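Local coordinates for protein toxin coregulated pilin (Vibrio cholerae, PDB 3HRV) that forms the major subunit of the toxin-coregulated type IV pilus, which is essential for bacterial aggregation and colonization of the host small intestine, at residues K78-S90 / F101-C113. Sequence-based numbering, arbitrary orientation.
Sequences KNPFTGTAMGIFS and FAITVGGLTQAQC. With SO4 (sulfate ion), chain E.
With CG trans to its backbone N (chi1 174°), N79 extends its amide across to 101-113, while F81, its CG opposite the carbonyl carbon (chi1 -48°), turns its ring so that one face meets L108. An asparagine suits this place because its two ends do different work: ND2 donates to G106 O at 3.0 Å, and OD1 accepts from F81 N at 2.8 Å, closing an Asx turn that holds the loop folded. A bridging water extends the grip, accepting from N79 ND2 and G106 N and donating to T104 O. The flat ring of F81 suits a methyl partner: L108 CD2 lies 3.9 Å from its centroid, a CH-pi contact. Q112, from the first turn of helix 110-120, brings NE2 obliquely to within 3.3 Å of F81 CD2 and donates from it to a sulfate, probably from the crystallisation liquor. Its OE1 accepts from T109 N, while T109 OG1, at the N-cap, accepts from Q112 N: a capping box. Further along, 87-90 and 101-106 pair as an antiparallel hairpin. T104 N donates to G87 O at 2.7 Å, and G87, having no side chain, lets T104 OG1 lie close. M86 SD packs on I103 CG2 and V105 CG2. Where the pairing stops, N79 and the water thus satisfy polar backbone atoms of T104 and G106, and apolar F81-L108 packing continues the join toward the helix.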
loop_
_atom_site.group_PDB
_atom_site.type_symbol
_atom_site.label_atom_id
_atom_site.label_comp_id
_atom_site.label_asym_id
_atom_site.label_seq_id
_atom_site.Cartn_x
_atom_site.Cartn_y
_atom_site.Cartn_z
ATOM N N LYS A 78 -10.662 -4.242 -6.727
ATOM C CA LYS A 78 -10.339 -5.597 -6.312
ATOM C C LYS A 78 -8.866 -5.945 -6.180
ATOM O O LYS A 78 -8.009 -5.449 -6.914
ATOM C CB LYS A 78 -10.985 -6.601 -7.268
ATOM C CG LYS A 78 -12.500 -6.609 -7.233
ATOM C CD LYS A 78 -13.034 -7.998 -6.922
ATOM C CE LYS A 78 -14.487 -8.135 -7.341
ATOM N NZ LYS A 78 -14.619 -8.726 -8.700
ATOM N N ASN A 79 -8.592 -6.804 -5.205
ATOM C CA ASN A 79 -7.260 -7.323 -4.965
ATOM C C ASN A 79 -7.284 -8.556 -5.869
ATOM O O ASN A 79 -8.003 -9.513 -5.593
ATOM C CB ASN A 79 -7.122 -7.745 -3.503
ATOM C CG ASN A 79 -5.802 -8.430 -3.212
ATOM O OD1 ASN A 79 -5.212 -9.070 -4.083
ATOM N ND2 ASN A 79 -5.339 -8.317 -1.973
ATOM N N PRO A 80 -6.307 -8.667 -6.830
ATOM C CA PRO A 80 -6.541 -9.692 -7.852
ATOM C C PRO A 80 -6.195 -11.116 -7.426
ATOM O O PRO A 80 -6.694 -12.078 -8.011
ATOM C CB PRO A 80 -5.671 -9.222 -9.018
ATOM C CG PRO A 80 -5.595 -7.741 -8.821
ATOM C CD PRO A 80 -5.385 -7.636 -7.334
ATOM N N PHE A 81 -5.366 -10.932 -6.143
ATOM C CA PHE A 81 -4.873 -12.137 -5.488
ATOM C C PHE A 81 -5.895 -12.818 -4.510
ATOM O O PHE A 81 -5.688 -13.955 -4.080
ATOM C CB PHE A 81 -3.530 -11.841 -4.817
ATOM C CG PHE A 81 -2.560 -11.119 -5.708
ATOM C CD1 PHE A 81 -2.443 -9.733 -5.649
ATOM C CD2 PHE A 81 -1.789 -11.817 -6.632
ATOM C CE1 PHE A 81 -1.572 -9.052 -6.498
ATOM C CE2 PHE A 81 -0.915 -11.145 -7.486
ATOM C CZ PHE A 81 -0.807 -9.757 -7.418
ATOM N N THR A 82 -6.865 -12.031 -4.084
ATOM C CA THR A 82 -7.825 -12.555 -3.118
ATOM C C THR A 82 -9.244 -12.531 -3.667
ATOM O O THR A 82 -10.104 -13.273 -3.205
ATOM C CB THR A 82 -7.822 -11.741 -1.818
ATOM O OG1 THR A 82 -8.288 -10.414 -2.092
ATOM C CG2 THR A 82 -6.420 -11.676 -1.224
ATOM N N GLY A 83 -9.495 -11.667 -4.643
ATOM C CA GLY A 83 -10.827 -11.580 -5.207
ATOM C C GLY A 83 -11.725 -10.667 -4.393
ATOM O O GLY A 83 -12.898 -10.485 -4.718
ATOM N N THR A 84 -11.182 -10.102 -3.320
ATOM C CA THR A 84 -11.947 -9.190 -2.483
ATOM C C THR A 84 -11.362 -7.793 -2.636
ATOM O O THR A 84 -10.312 -7.614 -3.252
ATOM C CB THR A 84 -11.911 -9.599 -0.993
ATOM O OG1 THR A 84 -10.566 -9.893 -0.608
ATOM C CG2 THR A 84 -12.789 -10.821 -0.751
ATOM N N ALA A 85 -12.042 -6.805 -2.075
ATOM C CA ALA A 85 -11.590 -5.428 -2.185
ATOM C C ALA A 85 -10.287 -5.155 -1.448
ATOM O O ALA A 85 -10.031 -5.713 -0.382
ATOM C CB ALA A 85 -12.676 -4.491 -1.666
ATOM N N MET A 86 -9.449 -4.311 -2.038
ATOM C CA MET A 86 -8.218 -3.931 -1.374
ATOM C C MET A 86 -8.743 -2.976 -0.317
ATOM O O MET A 86 -9.898 -2.473 -0.405
ATOM C CB MET A 86 -7.282 -3.184 -2.327
ATOM C CG MET A 86 -6.817 -4.004 -3.520
ATOM S SD MET A 86 -5.684 -3.093 -4.590
ATOM C CE MET A 86 -6.827 -2.065 -5.514
ATOM N N GLY A 87 -8.016 -2.816 0.775
ATOM C CA GLY A 87 -8.477 -1.897 1.793
ATOM C C GLY A 87 -7.798 -0.560 1.587
ATOM O O GLY A 87 -6.719 -0.497 1.001
ATOM N N ILE A 88 -8.440 0.514 2.032
ATOM C CA ILE A 88 -7.843 1.837 1.926
ATOM C C ILE A 88 -7.895 2.444 3.317
ATOM O O ILE A 88 -8.976 2.700 3.851
ATOM C CB ILE A 88 -8.604 2.752 0.942
ATOM C CG1 ILE A 88 -8.645 2.104 -0.446
ATOM C CG2 ILE A 88 -7.908 4.114 0.857
ATOM C CD1 ILE A 88 -9.472 2.877 -1.452
ATOM N N PHE A 89 -6.719 2.641 3.906
ATOM C CA PHE A 89 -6.602 3.213 5.241
ATOM C C PHE A 89 -6.114 4.646 5.190
ATOM O O PHE A 89 -5.194 4.973 4.442
ATOM C CB PHE A 89 -5.586 2.445 6.092
ATOM C CG PHE A 89 -6.096 1.161 6.671
ATOM C CD1 PHE A 89 -5.965 -0.035 5.972
ATOM C CD2 PHE A 89 -6.668 1.140 7.937
ATOM C CE1 PHE A 89 -6.397 -1.237 6.534
ATOM C CE2 PHE A 89 -7.102 -0.054 8.506
ATOM C CZ PHE A 89 -6.965 -1.244 7.805
ATOM N N SER A 90 -6.726 5.502 5.993
ATOM C CA SER A 90 -6.273 6.875 6.082
ATOM C C SER A 90 -5.380 6.837 7.318
ATOM O O SER A 90 -5.740 6.217 8.319
ATOM C CB SER A 90 -7.453 7.819 6.314
ATOM O OG SER A 90 -8.172 8.036 5.115
ATOM N N PHE A 101 -2.938 8.290 2.994
ATOM C CA PHE A 101 -3.738 7.081 2.854
ATOM C C PHE A 101 -2.860 5.966 2.327
ATOM O O PHE A 101 -1.827 6.216 1.716
ATOM C CB PHE A 101 -4.916 7.309 1.893
ATOM C CG PHE A 101 -4.508 7.452 0.453
ATOM C CD1 PHE A 101 -4.474 6.342 -0.387
ATOM C CD2 PHE A 101 -4.132 8.691 -0.059
ATOM C CE1 PHE A 101 -4.071 6.464 -1.713
ATOM C CE2 PHE A 101 -3.727 8.827 -1.385
ATOM C CZ PHE A 101 -3.695 7.710 -2.214
ATOM N N ALA A 102 -3.274 4.730 2.574
ATOM C CA ALA A 102 -2.521 3.580 2.100
ATOM C C ALA A 102 -3.484 2.529 1.567
ATOM O O ALA A 102 -4.509 2.237 2.185
ATOM C CB ALA A 102 -1.677 2.994 3.229
ATOM N N ILE A 103 -3.157 1.983 0.404
ATOM C CA ILE A 103 -3.971 0.943 -0.201
ATOM C C ILE A 103 -3.315 -0.364 0.213
ATOM O O ILE A 103 -2.124 -0.577 -0.033
ATOM C CB ILE A 103 -3.976 1.057 -1.732
ATOM C CG1 ILE A 103 -4.410 2.465 -2.138
ATOM C CG2 ILE A 103 -4.924 0.016 -2.328
ATOM C CD1 ILE A 103 -4.181 2.780 -3.589
ATOM N N THR A 104 -4.086 -1.233 0.850
ATOM C CA THR A 104 -3.540 -2.496 1.312
ATOM C C THR A 104 -3.875 -3.673 0.405
ATOM O O THR A 104 -5.031 -3.899 0.054
ATOM C CB THR A 104 -4.005 -2.803 2.751
ATOM O OG1 THR A 104 -5.437 -2.816 2.809
ATOM C CG2 THR A 104 -3.479 -1.736 3.710
ATOM N N VAL A 105 -2.834 -4.407 0.030
ATOM C CA VAL A 105 -2.959 -5.576 -0.828
ATOM C C VAL A 105 -2.454 -6.756 -0.012
ATOM O O VAL A 105 -1.242 -6.934 0.153
ATOM C CB VAL A 105 -2.093 -5.427 -2.099
ATOM C CG1 VAL A 105 -2.366 -6.578 -3.058
ATOM C CG2 VAL A 105 -2.388 -4.089 -2.774
ATOM N N GLY A 106 -3.391 -7.549 0.501
ATOM C CA GLY A 106 -3.031 -8.695 1.318
ATOM C C GLY A 106 -3.167 -10.043 0.637
ATOM O O GLY A 106 -3.455 -10.126 -0.557
ATOM N N GLY A 107 -2.950 -11.104 1.410
ATOM C CA GLY A 107 -3.044 -12.455 0.887
ATOM C C GLY A 107 -1.931 -12.800 -0.084
ATOM O O GLY A 107 -2.066 -13.720 -0.889
ATOM N N LEU A 108 -0.821 -12.074 0.004
ATOM C CA LEU A 108 0.307 -12.284 -0.897
ATOM C C LEU A 108 1.322 -13.327 -0.441
ATOM O O LEU A 108 1.717 -13.358 0.724
ATOM C CB LEU A 108 1.053 -10.966 -1.105
ATOM C CG LEU A 108 0.244 -9.770 -1.604
ATOM C CD1 LEU A 108 1.093 -8.514 -1.518
ATOM C CD2 LEU A 108 -0.207 -10.013 -3.031
ATOM N N THR A 109 1.741 -14.182 -1.365
ATOM C CA THR A 109 2.767 -15.164 -1.047
ATOM C C THR A 109 4.042 -14.329 -1.065
ATOM O O THR A 109 4.020 -13.172 -1.493
ATOM C CB THR A 109 2.892 -16.244 -2.134
ATOM O OG1 THR A 109 3.229 -15.628 -3.382
ATOM C CG2 THR A 109 1.592 -17.012 -2.279
ATOM N N GLN A 110 5.154 -14.897 -0.617
ATOM C CA GLN A 110 6.394 -14.138 -0.617
ATOM C C GLN A 110 6.763 -13.714 -2.034
ATOM O O GLN A 110 7.222 -12.594 -2.253
ATOM C CB GLN A 110 7.529 -14.961 -0.009
ATOM C CG GLN A 110 8.795 -14.155 0.221
ATOM C CD GLN A 110 9.846 -14.937 0.976
ATOM O OE1 GLN A 110 10.458 -15.857 0.436
ATOM N NE2 GLN A 110 10.054 -14.579 2.240
ATOM N N ALA A 111 6.556 -14.610 -2.996
ATOM C CA ALA A 111 6.880 -14.319 -4.391
ATOM C C ALA A 111 6.029 -13.178 -4.943
ATOM O O ALA A 111 6.525 -12.306 -5.659
ATOM C CB ALA A 111 6.692 -15.570 -5.243
ATOM N N GLN A 112 4.744 -13.182 -4.616
ATOM C CA GLN A 112 3.857 -12.130 -5.095
ATOM C C GLN A 112 4.215 -10.796 -4.451
ATOM O O GLN A 112 4.145 -9.747 -5.085
ATOM C CB GLN A 112 2.408 -12.500 -4.795
ATOM C CG GLN A 112 1.964 -13.760 -5.526
ATOM C CD GLN A 112 0.575 -14.205 -5.141
ATOM O OE1 GLN A 112 0.201 -14.156 -3.971
ATOM N NE2 GLN A 112 -0.197 -14.659 -6.123
ATOM N N CYS A 113 4.611 -10.848 -3.185
ATOM C CA CYS A 113 4.991 -9.647 -2.458
ATOM C C CYS A 113 6.219 -9.004 -3.107
ATOM O O CYS A 113 6.234 -7.801 -3.362
ATOM C CB CYS A 113 5.275 -10.023 -1.004
ATOM S SG CYS A 113 5.769 -8.703 0.150
HETATM S S SO4 E . 0.275 -14.488 -9.750
HETATM O O1 SO4 E . 1.017 -14.965 -8.664
HETATM O O2 SO4 E . 0.748 -13.214 -10.099
HETATM O O3 SO4 E . -1.137 -14.354 -9.445
HETATM O O4 SO4 E . 0.500 -15.413 -10.766
HETATM O O HOH W 1 -6.063 -6.408 0.078
#